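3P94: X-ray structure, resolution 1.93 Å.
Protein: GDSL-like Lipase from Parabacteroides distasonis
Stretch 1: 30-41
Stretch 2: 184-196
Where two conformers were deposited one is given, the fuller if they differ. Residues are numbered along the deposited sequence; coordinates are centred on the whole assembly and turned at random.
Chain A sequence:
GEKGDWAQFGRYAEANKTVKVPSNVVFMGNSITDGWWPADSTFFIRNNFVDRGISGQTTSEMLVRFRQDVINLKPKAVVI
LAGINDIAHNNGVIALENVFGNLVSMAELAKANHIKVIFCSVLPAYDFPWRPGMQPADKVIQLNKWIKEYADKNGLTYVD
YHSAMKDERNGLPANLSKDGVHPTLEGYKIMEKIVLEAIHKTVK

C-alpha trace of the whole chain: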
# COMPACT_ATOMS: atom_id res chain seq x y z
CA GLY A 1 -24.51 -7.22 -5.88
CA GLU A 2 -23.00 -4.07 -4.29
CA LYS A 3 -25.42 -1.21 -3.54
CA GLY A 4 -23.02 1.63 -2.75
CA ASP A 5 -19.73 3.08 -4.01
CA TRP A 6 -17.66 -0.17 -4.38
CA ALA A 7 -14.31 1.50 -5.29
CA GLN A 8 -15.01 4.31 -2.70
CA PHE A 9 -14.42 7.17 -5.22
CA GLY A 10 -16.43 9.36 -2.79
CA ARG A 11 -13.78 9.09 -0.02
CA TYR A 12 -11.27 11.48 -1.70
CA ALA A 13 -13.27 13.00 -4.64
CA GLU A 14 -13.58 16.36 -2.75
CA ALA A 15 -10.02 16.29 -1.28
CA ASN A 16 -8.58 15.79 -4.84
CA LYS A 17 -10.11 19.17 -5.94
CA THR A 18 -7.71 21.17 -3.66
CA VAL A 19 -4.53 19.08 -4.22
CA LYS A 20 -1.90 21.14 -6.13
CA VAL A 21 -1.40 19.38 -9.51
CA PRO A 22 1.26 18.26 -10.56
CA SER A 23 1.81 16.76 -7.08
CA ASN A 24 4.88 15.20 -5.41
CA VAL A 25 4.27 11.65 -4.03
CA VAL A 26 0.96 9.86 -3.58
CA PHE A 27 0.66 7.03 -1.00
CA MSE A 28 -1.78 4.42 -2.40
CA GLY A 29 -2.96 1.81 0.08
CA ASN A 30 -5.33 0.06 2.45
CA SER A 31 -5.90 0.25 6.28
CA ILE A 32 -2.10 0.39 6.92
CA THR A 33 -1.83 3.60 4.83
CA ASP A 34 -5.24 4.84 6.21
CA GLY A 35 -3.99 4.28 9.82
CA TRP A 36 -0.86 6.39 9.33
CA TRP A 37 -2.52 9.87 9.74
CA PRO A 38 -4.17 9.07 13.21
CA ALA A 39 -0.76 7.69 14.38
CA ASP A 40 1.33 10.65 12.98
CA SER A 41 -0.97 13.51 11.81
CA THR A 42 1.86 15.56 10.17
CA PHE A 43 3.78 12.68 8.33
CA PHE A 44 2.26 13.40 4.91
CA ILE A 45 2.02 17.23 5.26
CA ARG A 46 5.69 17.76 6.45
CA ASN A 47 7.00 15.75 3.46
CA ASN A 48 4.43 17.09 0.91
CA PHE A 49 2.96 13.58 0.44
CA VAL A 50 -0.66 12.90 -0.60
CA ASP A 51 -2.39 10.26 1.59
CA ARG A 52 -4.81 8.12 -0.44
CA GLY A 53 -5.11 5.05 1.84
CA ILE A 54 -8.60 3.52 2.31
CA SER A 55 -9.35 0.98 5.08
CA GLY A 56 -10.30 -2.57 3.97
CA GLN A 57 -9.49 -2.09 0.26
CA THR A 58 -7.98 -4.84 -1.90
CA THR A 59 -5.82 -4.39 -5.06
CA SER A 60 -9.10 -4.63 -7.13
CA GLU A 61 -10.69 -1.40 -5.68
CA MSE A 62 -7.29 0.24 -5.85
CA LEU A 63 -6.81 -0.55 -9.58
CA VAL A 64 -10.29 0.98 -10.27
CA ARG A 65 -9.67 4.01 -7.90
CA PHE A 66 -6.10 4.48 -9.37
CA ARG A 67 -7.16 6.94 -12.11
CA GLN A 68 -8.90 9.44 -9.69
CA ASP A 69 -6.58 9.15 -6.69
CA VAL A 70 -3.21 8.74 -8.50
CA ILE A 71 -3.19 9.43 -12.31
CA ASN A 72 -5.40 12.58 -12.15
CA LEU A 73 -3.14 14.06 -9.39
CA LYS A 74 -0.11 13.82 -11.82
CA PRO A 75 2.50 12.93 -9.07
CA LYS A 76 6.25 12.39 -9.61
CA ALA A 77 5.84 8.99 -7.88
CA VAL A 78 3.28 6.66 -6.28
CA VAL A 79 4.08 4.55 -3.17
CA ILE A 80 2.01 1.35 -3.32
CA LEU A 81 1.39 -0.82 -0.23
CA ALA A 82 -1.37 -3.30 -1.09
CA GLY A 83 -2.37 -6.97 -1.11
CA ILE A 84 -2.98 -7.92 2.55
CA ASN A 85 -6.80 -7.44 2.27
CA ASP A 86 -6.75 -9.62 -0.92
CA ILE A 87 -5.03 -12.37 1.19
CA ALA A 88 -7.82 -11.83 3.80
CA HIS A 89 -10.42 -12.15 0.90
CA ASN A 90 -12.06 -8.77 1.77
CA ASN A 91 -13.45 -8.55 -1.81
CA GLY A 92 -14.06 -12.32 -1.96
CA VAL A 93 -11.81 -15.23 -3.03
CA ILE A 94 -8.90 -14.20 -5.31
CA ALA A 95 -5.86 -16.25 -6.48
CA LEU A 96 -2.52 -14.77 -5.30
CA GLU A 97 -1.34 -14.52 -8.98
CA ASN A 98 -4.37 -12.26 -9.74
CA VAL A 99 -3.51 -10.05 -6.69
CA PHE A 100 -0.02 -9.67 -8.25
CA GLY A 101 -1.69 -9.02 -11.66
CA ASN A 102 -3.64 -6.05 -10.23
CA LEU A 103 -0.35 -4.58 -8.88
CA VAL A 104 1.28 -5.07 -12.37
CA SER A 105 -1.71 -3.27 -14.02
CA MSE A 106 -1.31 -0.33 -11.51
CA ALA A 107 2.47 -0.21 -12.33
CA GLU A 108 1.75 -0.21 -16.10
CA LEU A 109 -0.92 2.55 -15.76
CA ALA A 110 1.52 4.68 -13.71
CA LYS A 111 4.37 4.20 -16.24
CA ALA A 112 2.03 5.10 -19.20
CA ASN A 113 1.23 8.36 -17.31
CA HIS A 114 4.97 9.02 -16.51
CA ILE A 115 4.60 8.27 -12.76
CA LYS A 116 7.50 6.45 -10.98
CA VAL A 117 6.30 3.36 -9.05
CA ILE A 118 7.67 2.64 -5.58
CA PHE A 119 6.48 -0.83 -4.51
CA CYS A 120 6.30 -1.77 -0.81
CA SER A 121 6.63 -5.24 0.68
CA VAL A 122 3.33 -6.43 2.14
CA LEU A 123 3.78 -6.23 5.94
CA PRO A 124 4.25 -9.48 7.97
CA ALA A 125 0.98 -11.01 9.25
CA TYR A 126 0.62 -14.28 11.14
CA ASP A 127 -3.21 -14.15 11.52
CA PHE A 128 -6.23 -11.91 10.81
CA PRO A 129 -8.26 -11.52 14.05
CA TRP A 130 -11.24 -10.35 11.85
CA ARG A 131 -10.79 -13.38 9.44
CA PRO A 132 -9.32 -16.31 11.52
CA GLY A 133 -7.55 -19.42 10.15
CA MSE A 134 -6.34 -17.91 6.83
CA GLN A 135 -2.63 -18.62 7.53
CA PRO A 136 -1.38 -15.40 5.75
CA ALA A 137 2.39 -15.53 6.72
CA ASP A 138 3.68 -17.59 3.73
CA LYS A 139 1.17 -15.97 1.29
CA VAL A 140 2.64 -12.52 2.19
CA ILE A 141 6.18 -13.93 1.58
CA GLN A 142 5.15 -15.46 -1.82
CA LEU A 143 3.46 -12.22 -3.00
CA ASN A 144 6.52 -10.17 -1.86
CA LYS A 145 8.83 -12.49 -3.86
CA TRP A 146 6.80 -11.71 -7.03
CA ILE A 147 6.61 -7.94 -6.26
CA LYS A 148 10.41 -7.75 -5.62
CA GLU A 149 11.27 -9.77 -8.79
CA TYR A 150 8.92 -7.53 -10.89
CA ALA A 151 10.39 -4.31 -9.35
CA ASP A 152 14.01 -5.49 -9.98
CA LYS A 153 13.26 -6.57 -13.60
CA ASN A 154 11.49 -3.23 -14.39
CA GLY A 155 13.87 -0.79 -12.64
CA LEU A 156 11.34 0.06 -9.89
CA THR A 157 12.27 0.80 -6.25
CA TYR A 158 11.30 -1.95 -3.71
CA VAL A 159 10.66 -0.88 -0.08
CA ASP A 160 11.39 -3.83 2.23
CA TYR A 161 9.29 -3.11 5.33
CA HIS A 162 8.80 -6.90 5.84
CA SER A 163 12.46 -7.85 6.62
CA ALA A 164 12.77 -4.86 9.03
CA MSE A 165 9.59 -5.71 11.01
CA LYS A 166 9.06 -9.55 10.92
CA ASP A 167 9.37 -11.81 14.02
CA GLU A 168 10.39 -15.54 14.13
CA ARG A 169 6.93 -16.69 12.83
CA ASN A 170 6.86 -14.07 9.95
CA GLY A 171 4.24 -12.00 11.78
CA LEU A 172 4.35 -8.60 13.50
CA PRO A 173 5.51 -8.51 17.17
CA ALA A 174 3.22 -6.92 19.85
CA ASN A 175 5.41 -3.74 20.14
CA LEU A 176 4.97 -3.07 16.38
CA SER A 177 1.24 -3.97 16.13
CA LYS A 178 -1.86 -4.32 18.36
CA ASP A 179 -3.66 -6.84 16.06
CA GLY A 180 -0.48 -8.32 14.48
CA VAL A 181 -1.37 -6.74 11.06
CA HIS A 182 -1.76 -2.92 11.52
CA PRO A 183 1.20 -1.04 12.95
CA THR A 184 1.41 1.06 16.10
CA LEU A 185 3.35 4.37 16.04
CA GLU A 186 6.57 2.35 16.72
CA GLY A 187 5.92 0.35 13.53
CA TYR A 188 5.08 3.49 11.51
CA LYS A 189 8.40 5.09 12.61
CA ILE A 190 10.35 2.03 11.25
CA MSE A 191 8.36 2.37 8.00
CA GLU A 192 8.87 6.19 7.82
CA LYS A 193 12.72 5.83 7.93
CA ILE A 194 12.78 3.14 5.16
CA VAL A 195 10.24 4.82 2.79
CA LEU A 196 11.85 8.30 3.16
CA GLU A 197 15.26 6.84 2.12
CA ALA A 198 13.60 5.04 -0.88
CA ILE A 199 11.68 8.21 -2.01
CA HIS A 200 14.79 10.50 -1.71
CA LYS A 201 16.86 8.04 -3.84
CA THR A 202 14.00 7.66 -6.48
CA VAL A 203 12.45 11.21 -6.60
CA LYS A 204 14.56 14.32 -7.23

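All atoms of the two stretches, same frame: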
# COMPACT_ATOMS: atom_id res chain seq x y z
N ASN A 30 -4.22 0.61 1.68
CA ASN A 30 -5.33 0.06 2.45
C ASN A 30 -5.37 0.66 3.87
O ASN A 30 -5.03 1.84 4.05
CB ASN A 30 -5.21 -1.46 2.48
CG ASN A 30 -3.85 -1.99 2.91
OD1 ASN A 30 -3.19 -1.49 3.85
ND2 ASN A 30 -3.41 -3.04 2.25
N SER A 31 -5.78 -0.15 4.87
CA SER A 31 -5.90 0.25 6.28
C SER A 31 -4.54 0.63 6.90
O SER A 31 -4.50 1.46 7.81
CB SER A 31 -6.56 -0.86 7.10
OG SER A 31 -6.07 -2.14 6.74
N ILE A 32 -3.44 0.05 6.41
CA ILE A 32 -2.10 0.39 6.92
C ILE A 32 -1.76 1.84 6.52
O ILE A 32 -1.28 2.60 7.36
CB ILE A 32 -1.03 -0.64 6.49
CG1 ILE A 32 -1.37 -2.02 7.13
CG2 ILE A 32 0.37 -0.18 6.91
CD1 ILE A 32 -0.62 -3.20 6.57
N THR A 33 -2.06 2.23 5.28
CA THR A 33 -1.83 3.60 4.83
C THR A 33 -2.88 4.52 5.51
O THR A 33 -2.53 5.59 5.99
CB THR A 33 -1.86 3.69 3.28
OG1 THR A 33 -0.88 2.80 2.74
CG2 THR A 33 -1.58 5.10 2.77
N ASP A 34 -4.14 4.07 5.58
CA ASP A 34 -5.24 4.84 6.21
C ASP A 34 -5.02 5.07 7.74
O ASP A 34 -5.49 6.06 8.29
CB ASP A 34 -6.60 4.17 5.97
CG ASP A 34 -7.80 5.11 5.94
OD1 ASP A 34 -7.61 6.33 6.11
OD2 ASP A 34 -8.92 4.63 5.69
N GLY A 35 -4.28 4.17 8.40
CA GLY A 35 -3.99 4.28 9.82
C GLY A 35 -2.79 5.15 10.17
O GLY A 35 -2.53 5.42 11.34
N TRP A 36 -2.06 5.59 9.15
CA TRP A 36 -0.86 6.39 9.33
C TRP A 36 -1.17 7.79 9.86
O TRP A 36 -0.50 8.20 10.81
CB TRP A 36 -0.05 6.47 8.03
CG TRP A 36 1.44 6.60 8.21
CD1 TRP A 36 2.10 7.27 9.21
CD2 TRP A 36 2.45 6.04 7.37
NE1 TRP A 36 3.46 7.12 9.05
CE2 TRP A 36 3.70 6.37 7.93
CE3 TRP A 36 2.43 5.24 6.21
CZ2 TRP A 36 4.92 5.95 7.37
CZ3 TRP A 36 3.63 4.84 5.63
CH2 TRP A 36 4.85 5.20 6.20
N TRP A 37 -2.17 8.51 9.28
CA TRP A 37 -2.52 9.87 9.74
C TRP A 37 -2.94 9.88 11.25
O TRP A 37 -2.35 10.66 11.98
CB TRP A 37 -3.59 10.53 8.87
CG TRP A 37 -3.91 11.94 9.29
CD1 TRP A 37 -3.28 13.08 8.89
CD2 TRP A 37 -4.92 12.35 10.24
NE1 TRP A 37 -3.82 14.17 9.54
CE2 TRP A 37 -4.83 13.75 10.37
CE3 TRP A 37 -5.89 11.66 10.98
CZ2 TRP A 37 -5.67 14.48 11.22
CZ3 TRP A 37 -6.74 12.38 11.81
CH2 TRP A 37 -6.63 13.77 11.92
N PRO A 38 -3.86 9.02 11.77
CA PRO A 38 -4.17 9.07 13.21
C PRO A 38 -2.95 8.82 14.10
O PRO A 38 -2.86 9.40 15.18
CB PRO A 38 -5.25 8.00 13.41
CG PRO A 38 -5.27 7.20 12.19
CD PRO A 38 -4.71 8.01 11.08
N ALA A 39 -1.98 8.00 13.64
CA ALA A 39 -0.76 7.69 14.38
C ALA A 39 0.25 8.86 14.35
O ALA A 39 0.91 9.12 15.36
CB ALA A 39 -0.11 6.43 13.82
N ASP A 40 0.38 9.55 13.19
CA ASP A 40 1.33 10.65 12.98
C ASP A 40 0.70 11.65 12.02
O ASP A 40 0.97 11.62 10.82
CB ASP A 40 2.66 10.08 12.43
CG ASP A 40 3.85 11.03 12.37
OD1 ASP A 40 3.67 12.22 12.68
OD2 ASP A 40 4.96 10.58 12.01
N SER A 41 -0.15 12.54 12.55
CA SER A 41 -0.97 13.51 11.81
C SER A 41 -0.20 14.44 10.85
O SER A 41 -0.81 14.93 9.91
CB SER A 41 -1.81 14.35 12.76
OG SER A 41 -1.01 15.20 13.58
N THR A 184 1.50 0.04 15.05
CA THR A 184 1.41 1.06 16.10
C THR A 184 2.28 2.21 15.60
O THR A 184 2.88 2.09 14.53
CB THR A 184 1.92 0.46 17.42
OG1 THR A 184 3.22 -0.07 17.16
CG2 THR A 184 0.98 -0.61 17.98
N LEU A 185 2.46 3.27 16.40
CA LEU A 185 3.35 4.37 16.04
C LEU A 185 4.80 3.88 15.89
O LEU A 185 5.51 4.31 14.98
CB LEU A 185 3.24 5.51 17.07
CG LEU A 185 4.11 6.77 16.84
CD1 LEU A 185 3.87 7.39 15.46
CD2 LEU A 185 3.88 7.79 17.95
N GLU A 186 5.23 2.93 16.76
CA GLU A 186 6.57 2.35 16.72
C GLU A 186 6.83 1.70 15.35
O GLU A 186 7.91 1.87 14.79
CB GLU A 186 6.75 1.31 17.85
CG GLU A 186 8.21 0.94 18.11
CD GLU A 186 8.46 0.02 19.29
OE1 GLU A 186 7.73 0.13 20.30
OE2 GLU A 186 9.42 -0.78 19.22
N GLY A 187 5.83 0.99 14.83
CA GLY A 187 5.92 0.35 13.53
C GLY A 187 5.97 1.38 12.42
O GLY A 187 6.80 1.27 11.52
N TYR A 188 5.12 2.42 12.51
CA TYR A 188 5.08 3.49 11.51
C TYR A 188 6.40 4.25 11.44
O TYR A 188 6.77 4.71 10.35
CB TYR A 188 3.93 4.47 11.76
CG TYR A 188 2.60 3.95 11.25
CD1 TYR A 188 2.41 3.65 9.91
CD2 TYR A 188 1.53 3.74 12.13
CE1 TYR A 188 1.19 3.16 9.44
CE2 TYR A 188 0.31 3.26 11.67
CZ TYR A 188 0.14 2.98 10.32
OH TYR A 188 -1.07 2.50 9.87
N LYS A 189 7.11 4.39 12.57
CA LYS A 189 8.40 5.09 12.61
C LYS A 189 9.48 4.27 11.90
O LYS A 189 10.33 4.86 11.21
CB LYS A 189 8.79 5.44 14.06
CG LYS A 189 7.96 6.60 14.65
CD LYS A 189 8.40 7.98 14.10
CE LYS A 189 7.32 9.03 14.17
NZ LYS A 189 7.76 10.27 13.48
N ILE A 190 9.43 2.91 12.00
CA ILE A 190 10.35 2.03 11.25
C ILE A 190 10.08 2.24 9.75
O ILE A 190 11.00 2.46 8.97
CB ILE A 190 10.20 0.52 11.67
CG1 ILE A 190 10.78 0.28 13.08
CG2 ILE A 190 10.85 -0.43 10.62
CD1 ILE A 190 10.41 -1.04 13.68
N MSE A 191 8.81 2.19 9.38
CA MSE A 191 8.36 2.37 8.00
C MSE A 191 8.76 3.74 7.43
O MSE A 191 9.26 3.80 6.31
CB MSE A 191 6.85 2.19 7.90
CG MSE A 191 6.41 0.75 8.12
SE MSE A 191 4.50 0.69 8.40
CE MSE A 191 3.90 1.13 6.66
N GLU A 192 8.55 4.82 8.21
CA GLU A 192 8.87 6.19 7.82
C GLU A 192 10.34 6.32 7.39
O GLU A 192 10.60 6.88 6.33
CB GLU A 192 8.55 7.16 8.97
CG GLU A 192 9.00 8.60 8.74
CD GLU A 192 8.68 9.59 9.83
OE1 GLU A 192 7.93 9.25 10.78
OE2 GLU A 192 9.17 10.74 9.73
N LYS A 193 11.29 5.78 8.20
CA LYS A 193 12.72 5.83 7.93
C LYS A 193 13.07 5.15 6.61
O LYS A 193 13.77 5.73 5.79
CB LYS A 193 13.51 5.20 9.10
CG LYS A 193 15.02 5.36 8.98
CD LYS A 193 15.73 4.73 10.16
N ILE A 194 12.52 3.94 6.37
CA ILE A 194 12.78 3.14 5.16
C ILE A 194 12.18 3.80 3.90
O ILE A 194 12.86 3.89 2.88
CB ILE A 194 12.26 1.69 5.36
CG1 ILE A 194 12.99 1.00 6.54
CG2 ILE A 194 12.39 0.86 4.07
CD1 ILE A 194 12.29 -0.19 7.08
N VAL A 195 10.91 4.24 3.96
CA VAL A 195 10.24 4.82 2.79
C VAL A 195 10.83 6.20 2.44
O VAL A 195 10.92 6.51 1.26
CB VAL A 195 8.69 4.83 2.92
CG1 VAL A 195 8.18 5.94 3.85
CG2 VAL A 195 8.01 4.90 1.56
N LEU A 196 11.25 6.99 3.44
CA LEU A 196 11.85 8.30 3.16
C LEU A 196 13.16 8.14 2.39
O LEU A 196 13.41 8.90 1.46
CB LEU A 196 12.07 9.14 4.43
CG LEU A 196 10.84 9.81 5.05
CD1 LEU A 196 11.21 10.48 6.35
CD2 LEU A 196 10.19 10.82 4.10
O HOH W 1 5.40 7.98 11.21
O HOH W 2 6.19 12.33 14.08

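Residues 30-41 form two short helical segments that pack against a longer helix beginning at Leu-185 and running on past Leu-196. Asn-30 caps the first segment: its OD1 accepts from Ile-32 N at 3.0 Å. Thr-184 occupies the N-cap position of the long helix, where its O accepts from Tyr-188 N at 3.0 Å. The backbones come closest at Ala-39 and Leu-185, with CA atoms 5.5 Å apart; the CA atoms of Trp-36 and Tyr-188 are 7.0 Å apart.

Tyr-188 points toward the first stretch and reaches its backbone, donating from OH to Ile-32 O at a short 2.5 Å. The hydroxyl also lies 3.2 Å from Gly-35 C, leaving no room for a side chain there: an ideal CB on Gly-35 would come within 2.8 Å of Tyr-188 OH. The Tyr-188 ring stacks face-to-face on the five-membered ring of Trp-36, planes inclined by 30°, with Trp-36 CD2 3.5 Å from Tyr-188 CD1. Trp-36 CA lies over a face of the tyrosine ring, while Ala-39 CB approaches Tyr-188 CD2 at 3.6 Å.

The indole fits as a knob among Tyr-188, Met-191, Glu-192 and Val-195. Met-191, a selenomethionine, places CE 3.9 Å from Trp-36 CZ3 and 3.8 Å from Ile-32 CG2, joining both side chains in one apolar cluster. Val-195 CG1 extends the packing to Trp-36 CH2 at 4.1 Å.

A polar network borders this cluster. Lys-189 points away at CB, but its long chain returns to place NZ 3.2 Å from Asp-40 OD2 and 2.9 Å from Glu-192 OE1, a salt bridge to each. The lysine's charge thus offsets the proximity of two acceptors, Asp-40 OD2 and Glu-192 OE1, 3.5 Å apart. Water 1 also links these carboxylates, donating to both and accepting from Trp-36 NE1 at 3.0 Å.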